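Local atomic coordinates of Tat (Twin-arginine translocation) pathway signal sequence containing protein (Mycobacterium tuberculosis, PDB entry 5IMU), a protein that is of unknown function but probably follows the twin-arginine translocation pathway, its C-terminal part combining an alpha/beta/alpha sandwich with a helical bundle. Residues A51-P57 and Y208-W212; R134-L138 and L183-D188; A23-E28 and H58-P62; L68-R73 and A211-V215. One frame throughout, in Å; residues are numbered along the deposited sequence.

Contact 1: residues A51-P57 and Y208-W212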
loop_
_atom_site.group_PDB
_atom_site.type_symbol
_atom_site.label_atom_id
_atom_site.label_comp_id
_atom_site.label_asym_id
_atom_site.label_seq_id
_atom_site.Cartn_x
_atom_site.Cartn_y
_atom_site.Cartn_z
ATOM N N ALA A 51 -3.758 6.518 2.837
ATOM C CA ALA A 51 -4.350 7.019 1.602
ATOM C C ALA A 51 -5.507 6.152 1.118
ATOM O O ALA A 51 -5.424 5.545 0.046
ATOM C CB ALA A 51 -3.283 7.124 0.508
ATOM N N GLY A 52 -6.585 6.086 1.900
ATOM C CA GLY A 52 -7.826 5.472 1.462
ATOM C C GLY A 52 -7.812 3.970 1.286
ATOM O O GLY A 52 -8.757 3.425 0.706
ATOM N N GLY A 53 -6.785 3.277 1.769
ATOM C CA GLY A 53 -6.676 1.835 1.619
ATOM C C GLY A 53 -5.446 1.374 0.866
ATOM O O GLY A 53 -5.187 0.161 0.808
ATOM N N TRP A 54 -4.688 2.294 0.279
ATOM C CA TRP A 54 -3.436 1.954 -0.379
ATOM C C TRP A 54 -2.413 1.486 0.650
ATOM O O TRP A 54 -2.354 2.003 1.769
ATOM C CB TRP A 54 -2.926 3.179 -1.141
ATOM C CG TRP A 54 -1.627 3.024 -1.866
ATOM C CD1 TRP A 54 -1.406 2.327 -3.019
ATOM C CD2 TRP A 54 -0.377 3.633 -1.518
ATOM N NE1 TRP A 54 -0.087 2.446 -3.396
ATOM C CE2 TRP A 54 0.565 3.243 -2.491
ATOM C CE3 TRP A 54 0.039 4.462 -0.471
ATOM C CZ2 TRP A 54 1.900 3.654 -2.448
ATOM C CZ3 TRP A 54 1.363 4.868 -0.428
ATOM C CH2 TRP A 54 2.278 4.464 -1.409
ATOM N N ILE A 55 -1.620 0.491 0.277
ATOM C CA ILE A 55 -0.562 -0.047 1.131
ATOM C C ILE A 55 0.773 0.351 0.527
ATOM O O ILE A 55 1.042 0.029 -0.641
ATOM C CB ILE A 55 -0.670 -1.573 1.283
ATOM C CG1 ILE A 55 -2.087 -1.984 1.696
ATOM C CG2 ILE A 55 0.341 -2.075 2.305
ATOM C CD1 ILE A 55 -2.587 -1.306 2.956
ATOM N N PRO A 56 1.652 1.039 1.264
ATOM C CA PRO A 56 2.892 1.526 0.670
ATOM C C PRO A 56 3.815 0.370 0.292
ATOM O O PRO A 56 3.730 -0.719 0.881
ATOM C CB PRO A 56 3.504 2.400 1.776
ATOM C CG PRO A 56 2.901 1.881 3.044
ATOM C CD PRO A 56 1.508 1.461 2.673
ATOM N N PRO A 57 4.711 0.579 -0.675
ATOM C CA PRO A 57 5.482 -0.560 -1.211
ATOM C C PRO A 57 6.484 -1.155 -0.236
ATOM O O PRO A 57 6.829 -2.335 -0.378
ATOM C CB PRO A 57 6.190 0.036 -2.440
ATOM C CG PRO A 57 5.516 1.345 -2.709
ATOM C CD PRO A 57 5.004 1.829 -1.391
ATOM N N TYR A 208 -1.250 -1.955 -9.854
ATOM C CA TYR A 208 -1.798 -1.641 -8.536
ATOM C C TYR A 208 -1.551 -0.184 -8.167
ATOM O O TYR A 208 -2.468 0.527 -7.739
ATOM C CB TYR A 208 -1.186 -2.582 -7.493
ATOM C CG TYR A 208 -1.469 -2.237 -6.042
ATOM C CD1 TYR A 208 -2.585 -2.752 -5.388
ATOM C CD2 TYR A 208 -0.604 -1.425 -5.320
ATOM C CE1 TYR A 208 -2.837 -2.448 -4.058
ATOM C CE2 TYR A 208 -0.850 -1.114 -3.993
ATOM C CZ TYR A 208 -1.969 -1.629 -3.366
ATOM O OH TYR A 208 -2.217 -1.326 -2.046
ATOM N N HIS A 209 -0.314 0.284 -8.335
ATOM C CA HIS A 209 0.012 1.647 -7.930
ATOM C C HIS A 209 -0.619 2.672 -8.866
ATOM O O HIS A 209 -1.045 3.743 -8.422
ATOM C CB HIS A 209 1.528 1.826 -7.868
ATOM C CG HIS A 209 2.173 1.083 -6.741
ATOM N ND1 HIS A 209 1.857 1.315 -5.420
ATOM C CD2 HIS A 209 3.112 0.107 -6.738
ATOM C CE1 HIS A 209 2.576 0.517 -4.651
ATOM N NE2 HIS A 209 3.345 -0.226 -5.427
ATOM N N LEU A 210 -0.691 2.361 -10.162
ATOM C CA LEU A 210 -1.311 3.287 -11.106
ATOM C C LEU A 210 -2.806 3.426 -10.844
ATOM O O LEU A 210 -3.354 4.532 -10.926
ATOM C CB LEU A 210 -1.067 2.817 -12.540
ATOM C CG LEU A 210 -0.730 3.857 -13.615
ATOM C CD1 LEU A 210 -1.377 3.479 -14.942
ATOM C CD2 LEU A 210 -1.116 5.271 -13.202
ATOM N N ALA A 211 -3.484 2.316 -10.543
ATOM C CA ALA A 211 -4.909 2.383 -10.237
ATOM C C ALA A 211 -5.165 3.228 -8.997
ATOM O O ALA A 211 -6.093 4.045 -8.971
ATOM C CB ALA A 211 -5.475 0.974 -10.053
ATOM N N TRP A 212 -4.344 3.053 -7.960
ATOM C CA TRP A 212 -4.517 3.848 -6.751
ATOM C C TRP A 212 -4.155 5.310 -6.978
ATOM O O TRP A 212 -4.715 6.192 -6.317
ATOM C CB TRP A 212 -3.688 3.258 -5.614
ATOM C CG TRP A 212 -4.430 2.200 -4.860
ATOM C CD1 TRP A 212 -4.281 0.849 -4.973
ATOM C CD2 TRP A 212 -5.460 2.413 -3.889
ATOM N NE1 TRP A 212 -5.151 0.206 -4.122
ATOM C CE2 TRP A 212 -5.886 1.146 -3.445
ATOM C CE3 TRP A 212 -6.058 3.555 -3.347
ATOM C CZ2 TRP A 212 -6.884 0.988 -2.484
ATOM C CZ3 TRP A 212 -7.049 3.397 -2.393
ATOM C CH2 TRP A 212 -7.453 2.125 -1.971
HETATM O O HOH W 1 -4.502 -1.541 -1.280
#

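Contact 2: residues R134-L138 and L183-D188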
loop_
_atom_site.group_PDB
_atom_site.type_symbol
_atom_site.label_atom_id
_atom_site.label_comp_id
_atom_site.label_asym_id
_atom_site.label_seq_id
_atom_site.Cartn_x
_atom_site.Cartn_y
_atom_site.Cartn_z
ATOM N N ARG A 134 1.513 15.402 -16.728
ATOM C CA ARG A 134 0.672 16.424 -16.121
ATOM C C ARG A 134 1.018 16.716 -14.663
ATOM O O ARG A 134 0.349 17.550 -14.043
ATOM C CB ARG A 134 -0.804 16.013 -16.232
ATOM C CG ARG A 134 -1.313 15.948 -17.673
ATOM C CD ARG A 134 -2.770 15.500 -17.762
ATOM N NE ARG A 134 -3.675 16.402 -17.056
ATOM C CZ ARG A 134 -5.000 16.298 -17.079
ATOM N NH1 ARG A 134 -5.580 15.331 -17.779
ATOM N NH2 ARG A 134 -5.749 17.162 -16.405
ATOM N N ARG A 135 2.045 16.076 -14.105
ATOM C CA ARG A 135 2.393 16.220 -12.691
ATOM C C ARG A 135 3.656 17.063 -12.568
ATOM O O ARG A 135 4.753 16.595 -12.889
ATOM C CB ARG A 135 2.593 14.855 -12.038
ATOM C CG ARG A 135 2.692 14.914 -10.526
ATOM C CD ARG A 135 1.360 15.306 -9.917
ATOM N NE ARG A 135 1.240 14.846 -8.540
ATOM C CZ ARG A 135 0.084 14.591 -7.937
ATOM N NH1 ARG A 135 -1.056 14.741 -8.597
ATOM N NH2 ARG A 135 0.069 14.174 -6.679
ATOM N N ASP A 136 3.506 18.293 -12.070
ATOM C CA ASP A 136 4.635 19.219 -12.035
ATOM C C ASP A 136 5.641 18.864 -10.944
ATOM O O ASP A 136 6.818 19.228 -11.051
ATOM C CB ASP A 136 4.127 20.650 -11.834
ATOM C CG ASP A 136 5.149 21.698 -12.242
ATOM O OD1 ASP A 136 5.761 21.544 -13.318
ATOM O OD2 ASP A 136 5.344 22.674 -11.483
ATOM N N SER A 137 5.211 18.160 -9.899
ATOM C CA SER A 137 6.031 17.962 -8.710
ATOM C C SER A 137 6.988 16.777 -8.807
ATOM O O SER A 137 7.790 16.576 -7.888
ATOM C CB SER A 137 5.128 17.792 -7.484
ATOM O OG SER A 137 4.192 16.745 -7.687
ATOM N N LEU A 138 6.936 16.002 -9.889
ATOM C CA LEU A 138 7.766 14.811 -10.005
ATOM C C LEU A 138 9.241 15.187 -10.161
ATOM O O LEU A 138 9.567 16.249 -10.698
ATOM C CB LEU A 138 7.327 13.975 -11.204
ATOM C CG LEU A 138 6.591 12.640 -11.032
ATOM C CD1 LEU A 138 6.009 12.461 -9.638
ATOM C CD2 LEU A 138 5.506 12.508 -12.094
ATOM N N LEU A 183 -1.915 14.702 0.144
ATOM C CA LEU A 183 -2.170 13.648 -0.831
ATOM C C LEU A 183 -1.427 13.893 -2.135
ATOM O O LEU A 183 -1.196 12.943 -2.893
ATOM C CB LEU A 183 -3.667 13.527 -1.119
ATOM C CG LEU A 183 -4.575 12.897 -0.065
ATOM C CD1 LEU A 183 -5.905 12.556 -0.708
ATOM C CD2 LEU A 183 -3.944 11.662 0.558
ATOM N N THR A 184 -1.073 15.147 -2.416
ATOM C CA THR A 184 -0.208 15.459 -3.548
ATOM C C THR A 184 1.084 14.652 -3.490
ATOM O O THR A 184 1.473 14.004 -4.469
ATOM C CB THR A 184 0.091 16.959 -3.567
ATOM O OG1 THR A 184 -0.989 17.658 -4.200
ATOM C CG2 THR A 184 1.397 17.247 -4.299
ATOM N N ALA A 185 1.763 14.677 -2.339
ATOM C CA ALA A 185 3.009 13.931 -2.199
ATOM C C ALA A 185 2.770 12.427 -2.227
ATOM O O ALA A 185 3.624 11.675 -2.710
ATOM C CB ALA A 185 3.724 14.335 -0.910
ATOM N N VAL A 186 1.624 11.972 -1.718
ATOM C CA VAL A 186 1.300 10.549 -1.783
ATOM C C VAL A 186 1.130 10.109 -3.232
ATOM O O VAL A 186 1.599 9.035 -3.630
ATOM C CB VAL A 186 0.042 10.249 -0.946
ATOM C CG1 VAL A 186 -0.399 8.810 -1.147
ATOM C CG2 VAL A 186 0.307 10.526 0.526
ATOM N N GLY A 187 0.462 10.932 -4.043
ATOM C CA GLY A 187 0.315 10.609 -5.452
ATOM C C GLY A 187 1.651 10.464 -6.156
ATOM O O GLY A 187 1.843 9.547 -6.958
ATOM N N ASP A 188 2.593 11.364 -5.863
ATOM C CA ASP A 188 3.940 11.241 -6.416
ATOM C C ASP A 188 4.586 9.925 -5.997
ATOM O O ASP A 188 5.208 9.236 -6.813
ATOM C CB ASP A 188 4.796 12.425 -5.968
ATOM C CG ASP A 188 4.408 13.722 -6.653
ATOM O OD1 ASP A 188 3.377 13.744 -7.360
ATOM O OD2 ASP A 188 5.133 14.725 -6.483
#

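Contact 3: residues A23-E28 and H58-P62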
loop_
_atom_site.group_PDB
_atom_site.type_symbol
_atom_site.label_atom_id
_atom_site.label_comp_id
_atom_site.label_asym_id
_atom_site.label_seq_id
_atom_site.Cartn_x
_atom_site.Cartn_y
_atom_site.Cartn_z
ATOM N N ALA A 23 2.387 -7.422 12.491
ATOM C CA ALA A 23 3.372 -7.788 11.478
ATOM C C ALA A 23 3.629 -6.641 10.508
ATOM O O ALA A 23 4.778 -6.387 10.128
ATOM C CB ALA A 23 2.911 -9.035 10.723
ATOM N N VAL A 24 2.576 -5.940 10.084
ATOM C CA VAL A 24 2.800 -4.787 9.217
ATOM C C VAL A 24 3.204 -3.569 10.038
ATOM O O VAL A 24 3.971 -2.722 9.560
ATOM C CB VAL A 24 1.561 -4.490 8.353
ATOM C CG1 VAL A 24 1.325 -5.614 7.359
ATOM C CG2 VAL A 24 0.332 -4.267 9.221
ATOM N N ALA A 25 2.719 -3.465 11.279
ATOM C CA ALA A 25 3.025 -2.295 12.093
ATOM C C ALA A 25 4.508 -2.224 12.430
ATOM O O ALA A 25 5.099 -1.141 12.417
ATOM C CB ALA A 25 2.178 -2.303 13.367
ATOM N N ARG A 26 5.139 -3.365 12.722
ATOM C CA ARG A 26 6.560 -3.303 13.040
ATOM C C ARG A 26 7.404 -2.943 11.823
ATOM O O ARG A 26 8.513 -2.426 11.988
ATOM C CB ARG A 26 7.042 -4.621 13.657
ATOM C CG ARG A 26 7.174 -5.792 12.705
ATOM C CD ARG A 26 7.871 -6.953 13.409
ATOM N NE ARG A 26 7.244 -7.257 14.693
ATOM C CZ ARG A 26 6.269 -8.145 14.854
ATOM N NH1 ARG A 26 5.814 -8.826 13.813
ATOM N NH2 ARG A 26 5.750 -8.354 16.058
ATOM N N GLN A 27 6.896 -3.179 10.609
ATOM C CA GLN A 27 7.588 -2.720 9.410
ATOM C C GLN A 27 7.436 -1.216 9.217
ATOM O O GLN A 27 8.365 -0.552 8.743
ATOM C CB GLN A 27 7.069 -3.458 8.175
ATOM C CG GLN A 27 7.317 -4.956 8.183
ATOM C CD GLN A 27 6.768 -5.636 6.944
ATOM O OE1 GLN A 27 7.342 -5.527 5.860
ATOM N NE2 GLN A 27 5.648 -6.335 7.095
ATOM N N GLU A 28 6.276 -0.663 9.563
ATOM C CA GLU A 28 6.029 0.776 9.458
ATOM C C GLU A 28 5.133 1.220 10.607
ATOM O O GLU A 28 3.906 1.310 10.467
ATOM C CB GLU A 28 5.405 1.136 8.109
ATOM C CG GLU A 28 5.260 2.633 7.928
ATOM C CD GLU A 28 6.547 3.361 8.269
ATOM O OE1 GLU A 28 7.480 3.320 7.441
ATOM O OE2 GLU A 28 6.635 3.955 9.367
ATOM N N HIS A 58 6.973 -0.392 0.739
ATOM C CA HIS A 58 8.019 -0.917 1.608
ATOM C C HIS A 58 7.480 -1.814 2.715
ATOM O O HIS A 58 8.272 -2.315 3.522
ATOM C CB HIS A 58 8.843 0.229 2.209
ATOM C CG HIS A 58 8.090 1.077 3.188
ATOM N ND1 HIS A 58 7.043 1.893 2.816
ATOM C CD2 HIS A 58 8.246 1.248 4.522
ATOM C CE1 HIS A 58 6.579 2.523 3.880
ATOM N NE2 HIS A 58 7.291 2.150 4.929
ATOM N N VAL A 59 6.172 -2.043 2.767
ATOM C CA VAL A 59 5.559 -2.930 3.749
ATOM C C VAL A 59 5.198 -4.233 3.050
ATOM O O VAL A 59 4.434 -4.232 2.078
ATOM C CB VAL A 59 4.320 -2.290 4.393
ATOM C CG1 VAL A 59 3.608 -3.299 5.290
ATOM C CG2 VAL A 59 4.717 -1.057 5.183
ATOM N N ARG A 60 5.755 -5.341 3.538
ATOM C CA ARG A 60 5.409 -6.666 3.043
ATOM C C ARG A 60 4.217 -7.208 3.823
ATOM O O ARG A 60 4.123 -7.023 5.040
ATOM C CB ARG A 60 6.602 -7.619 3.161
ATOM C CG ARG A 60 7.875 -7.090 2.522
ATOM C CD ARG A 60 7.703 -6.925 1.023
ATOM N NE ARG A 60 7.700 -8.209 0.330
ATOM C CZ ARG A 60 7.185 -8.403 -0.881
ATOM N NH1 ARG A 60 6.620 -7.395 -1.532
ATOM N NH2 ARG A 60 7.229 -9.606 -1.438
ATOM N N LEU A 61 3.293 -7.885 3.100
ATOM C CA LEU A 61 1.997 -8.266 3.649
ATOM C C LEU A 61 1.979 -9.725 4.085
ATOM O O LEU A 61 2.559 -10.584 3.410
ATOM C CB LEU A 61 0.894 -8.038 2.614
ATOM C CG LEU A 61 0.670 -6.573 2.243
ATOM C CD1 LEU A 61 -0.273 -6.446 1.058
ATOM C CD2 LEU A 61 0.136 -5.802 3.434
ATOM N N PRO A 62 1.321 -10.018 5.207
ATOM C CA PRO A 62 1.134 -11.415 5.612
ATOM C C PRO A 62 0.287 -12.181 4.608
ATOM O O PRO A 62 -0.444 -11.611 3.794
ATOM C CB PRO A 62 0.422 -11.302 6.967
ATOM C CG PRO A 62 0.785 -9.954 7.472
ATOM C CD PRO A 62 0.893 -9.078 6.256
#

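Contact 4: residues L68-R73 and A211-V215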
loop_
_atom_site.group_PDB
_atom_site.type_symbol
_atom_site.label_atom_id
_atom_site.label_comp_id
_atom_site.label_asym_id
_atom_site.label_seq_id
_atom_site.Cartn_x
_atom_site.Cartn_y
_atom_site.Cartn_z
ATOM N N LEU A 68 -8.634 -3.210 0.531
ATOM C CA LEU A 68 -9.715 -2.401 -0.015
ATOM C C LEU A 68 -9.473 -2.151 -1.496
ATOM O O LEU A 68 -8.340 -1.922 -1.929
ATOM C CB LEU A 68 -9.824 -1.065 0.726
ATOM C CG LEU A 68 -10.294 -1.042 2.181
ATOM C CD1 LEU A 68 -10.148 0.362 2.749
ATOM C CD2 LEU A 68 -11.733 -1.519 2.294
ATOM N N GLU A 69 -10.544 -2.202 -2.279
ATOM C CA GLU A 69 -10.423 -1.937 -3.700
ATOM C C GLU A 69 -10.231 -0.440 -3.938
ATOM O O GLU A 69 -10.674 0.387 -3.134
ATOM C CB GLU A 69 -11.659 -2.445 -4.441
ATOM C CG GLU A 69 -11.797 -3.960 -4.398
ATOM C CD GLU A 69 -12.945 -4.471 -5.241
ATOM O OE1 GLU A 69 -14.044 -3.883 -5.175
ATOM O OE2 GLU A 69 -12.746 -5.462 -5.976
ATOM N N PRO A 70 -9.552 -0.060 -5.028
ATOM C CA PRO A 70 -9.313 1.367 -5.276
ATOM C C PRO A 70 -10.579 2.109 -5.669
ATOM O O PRO A 70 -11.043 2.025 -6.810
ATOM C CB PRO A 70 -8.284 1.363 -6.413
ATOM C CG PRO A 70 -8.505 0.072 -7.109
ATOM C CD PRO A 70 -8.921 -0.912 -6.051
ATOM N N THR A 71 -11.149 2.828 -4.707
ATOM C CA THR A 71 -12.268 3.727 -4.929
ATOM C C THR A 71 -12.042 4.952 -4.055
ATOM O O THR A 71 -11.380 4.868 -3.016
ATOM C CB THR A 71 -13.613 3.051 -4.598
ATOM O OG1 THR A 71 -13.778 1.892 -5.424
ATOM C CG2 THR A 71 -14.787 3.992 -4.844
ATOM N N ALA A 72 -12.558 6.096 -4.499
ATOM C CA ALA A 72 -12.444 7.319 -3.715
ATOM C C ALA A 72 -13.105 7.142 -2.354
ATOM O O ALA A 72 -14.273 6.755 -2.261
ATOM C CB ALA A 72 -13.077 8.490 -4.465
ATOM N N ARG A 73 -12.345 7.414 -1.297
ATOM C CA ARG A 73 -12.846 7.358 0.067
ATOM C C ARG A 73 -12.495 8.655 0.776
ATOM O O ARG A 73 -11.478 9.289 0.478
ATOM C CB ARG A 73 -12.276 6.161 0.830
ATOM C CG ARG A 73 -12.876 4.849 0.379
ATOM C CD ARG A 73 -12.347 3.665 1.161
ATOM N NE ARG A 73 -12.799 2.417 0.557
ATOM C CZ ARG A 73 -12.160 1.789 -0.425
ATOM N NH1 ARG A 73 -11.029 2.286 -0.905
ATOM N NH2 ARG A 73 -12.649 0.664 -0.925
ATOM N N ALA A 211 -3.484 2.316 -10.543
ATOM C CA ALA A 211 -4.909 2.383 -10.237
ATOM C C ALA A 211 -5.165 3.228 -8.997
ATOM O O ALA A 211 -6.093 4.045 -8.971
ATOM C CB ALA A 211 -5.475 0.974 -10.053
ATOM N N TRP A 212 -4.344 3.053 -7.960
ATOM C CA TRP A 212 -4.517 3.848 -6.751
ATOM C C TRP A 212 -4.155 5.310 -6.978
ATOM O O TRP A 212 -4.715 6.192 -6.317
ATOM C CB TRP A 212 -3.688 3.258 -5.614
ATOM C CG TRP A 212 -4.430 2.200 -4.860
ATOM C CD1 TRP A 212 -4.281 0.849 -4.973
ATOM C CD2 TRP A 212 -5.460 2.413 -3.889
ATOM N NE1 TRP A 212 -5.151 0.206 -4.122
ATOM C CE2 TRP A 212 -5.886 1.146 -3.445
ATOM C CE3 TRP A 212 -6.058 3.555 -3.347
ATOM C CZ2 TRP A 212 -6.884 0.988 -2.484
ATOM C CZ3 TRP A 212 -7.049 3.397 -2.393
ATOM C CH2 TRP A 212 -7.453 2.125 -1.971
ATOM N N TYR A 213 -3.227 5.588 -7.895
ATOM C CA TYR A 213 -2.915 6.977 -8.218
ATOM C C TYR A 213 -4.141 7.701 -8.761
ATOM O O TYR A 213 -4.375 8.870 -8.433
ATOM C CB TYR A 213 -1.765 7.047 -9.226
ATOM C CG TYR A 213 -1.450 8.461 -9.673
ATOM C CD1 TYR A 213 -0.644 9.285 -8.903
ATOM C CD2 TYR A 213 -1.969 8.969 -10.858
ATOM C CE1 TYR A 213 -0.358 10.579 -9.300
ATOM C CE2 TYR A 213 -1.691 10.263 -11.263
ATOM C CZ TYR A 213 -0.883 11.062 -10.482
ATOM O OH TYR A 213 -0.604 12.346 -10.884
ATOM N N ALA A 214 -4.938 7.018 -9.587
ATOM C CA ALA A 214 -6.079 7.664 -10.232
ATOM C C ALA A 214 -7.133 8.084 -9.215
ATOM O O ALA A 214 -7.669 9.196 -9.290
ATOM C CB ALA A 214 -6.689 6.732 -11.278
ATOM N N VAL A 215 -7.457 7.206 -8.263
ATOM C CA VAL A 215 -8.455 7.558 -7.259
ATOM C C VAL A 215 -7.898 8.528 -6.227
ATOM O O VAL A 215 -8.666 9.292 -5.628
ATOM C CB VAL A 215 -9.013 6.307 -6.556
ATOM C CG1 VAL A 215 -9.694 5.394 -7.564
ATOM C CG2 VAL A 215 -7.914 5.567 -5.802
HETATM O O HOH W 2 -6.223 -2.372 -3.419
#

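Contact 1: residues A51-P57 and Y208-W212
Two direct hydrogen bonds tie the loop 51-57 to helix 203-216. The indole NE1 of Trp-54 donates to ND1 of His-209 at 3.0 Å, and the backbone N of Ile-55 donates to the hydroxyl OH of Tyr-208, also at 3.0 Å. Water 1 adds a bridge, giving a proton to O of Gly-53 at 2.8 Å and lying 2.4 Å from OH of Tyr-208. Trp-54, Tyr-208, His-209 and Trp-212 together form a buried aromatic cluster, which fastens the loop between two strands of the DUF5632 sheet to the last helix of the DUF5631 bundle. Within it, CB of Trp-54 makes a CH-pi contact 4.1 Å from the centroid of the six-membered ring of Trp-212, while CD1 of Trp-54 packs 3.6 Å from CE2 of Tyr-208. Trp-189 of helix 183-199 meets the Trp-54 ring edge-to-face. A type I' turn from Ala-51 to Trp-54 carries the chain past the rim of Trp-212, with O of Gly-52 3.2 Å from its CH2. A CB on Gly-53 would sit a tight 3.0 Å from that same CH2. Farther along the loop, CG of Pro-57 rests 3.6 Å from CE1 of His-209.

Contact 2: residues R134-L138 and L183-D188
Asp-188 and Arg-135 bury the most surface here, with Leu-138 third, and the contact is organised round the Asp-188 carboxylate. Each of its oxygens takes a partner from the loop between helices 124-133 and 140-151: OD1 receives NE of Arg-135 at 2.7 Å in a salt bridge, and OD2 receives OG of Ser-137 at 2.5 Å. The Arg-135 side chain, bent at chi2 (68°), then reaches one turn back along helix 183-199, where its NH2 donates to the carbonyl O of Thr-184 at 2.6 Å. That carbonyl also accepts the helical hydrogen bond from N of Asp-188, 3.2 Å away. Arg-135 NH2 passes 3.8 Å from CA of Gly-187; a CB at this position would collide with the guanidinium, so the bare glycine lets the arginine lie close to the helix. Leu-138 covers the carboxylate from another direction, its CD1 3.6 Å from CG of Asp-188. A type I turn from Arg-135 to Leu-138 brings the side chains of Arg-135, Ser-137 and Leu-138 to the one aspartate. The contact thus joins an interhelical loop to the first two turns of helix 183-199 within the DUF5631 region. Its chemistry is mainly polar: a buried negative charge is balanced by one arginine and further satisfied by a serine hydroxyl, while the same arginine holds a main-chain carbonyl of the helix.

Contact 3: residues A23-E28 and H58-P62
In the alpha/beta sandwich part of the chain, the end of helix 6-27 packs against the extended loop that leads from strand 44-48 to strand 65-67. Val-24 is the central bump: its CG1 sits in a hollow walled by CG1 of Val-59 at 3.9 Å, CD2 of Leu-61 at 4.1 Å and CD of Pro-62 at 3.7 Å, while Trp-33 and Leu-46 of the sheet touch Val-24. One residue earlier, CB of Ala-23 meets CG of Pro-62 at 4.0 Å. Toward the other end, CB of Glu-28 rests 3.7 Å from CG2 of Val-59. Gln-27 spans the gap beside this apolar seam. Its amide pairs with the main chain of Arg-60 like a neighbouring peptide group, OE1 receiving Arg-60 N at 2.8 Å and NE2 donating to Arg-60 O at 2.6 Å; NE2 also donates to O of Ala-23 at 3.2 Å. Past the helix end, NE2 of His-58 donates to OE1 of Glu-28 at 2.8 Å, while Glu-28 OE2 salt-bridges Arg-30 NE.

Contact 4: residues L68-R73 and A211-V215
The apolar packing centres on Pro-70, whose CA lies over the face of Trp-212 in a CH-pi contact, 3.8 Å from the centroid of the six-membered ring. Its CB is 3.8 Å from CE2 of Trp-212 and 4.3 Å from CG2 of Val-215, and its CG is 4.3 Å from CB of Ala-211. Val-215 carries the packing one turn on, with CG1 4.0 Å from CA of Thr-71. Polar links lie round the indole rim: water 2 donates to O of Leu-68 at 2.6 Å and accepts from NE1 of Trp-212 at 2.9 Å. Within the loop, NH1 and NH2 of Arg-73 both donate to O of Glu-69, at 2.9 and 3.0 Å, so that the outstretched arginine spans the loop and its NH1 comes 3.7 Å from CH2 of Trp-212. Ile-118 touches both Pro-70 and Ala-211. This is proline-tryptophan packing where the sheet and helical regions meet, joining the loop after edge strand 65-67 (DUF5632) to the final helix (DUF5631).

Contacts 1 and 4, centres 7 Å apart, share Trp-212 and set two loops of the DUF5632 region against helix 203-216; NH1 of Arg-73 lies 3.0 Å from O of Gly-52. Contact 2 belongs to the helical part but touches both: CG1 of Val-186 packs 3.7 Å from CB of Ala-51, and O of Gly-187 is 3.2 Å from CD1 of Tyr-213. Contact 3, 24 Å from contact 2 centre to centre, extends the loop of contact 1 toward helix 6-27, with CD2 of Leu-61 3.9 Å from CG2 of Ile-55. The potassium ion bound by Thr-44, Asn-64 and Thr-66 is about 10 Å from the Pro-62 side chain and about 12 Å from those of Ile-55 and Leu-68.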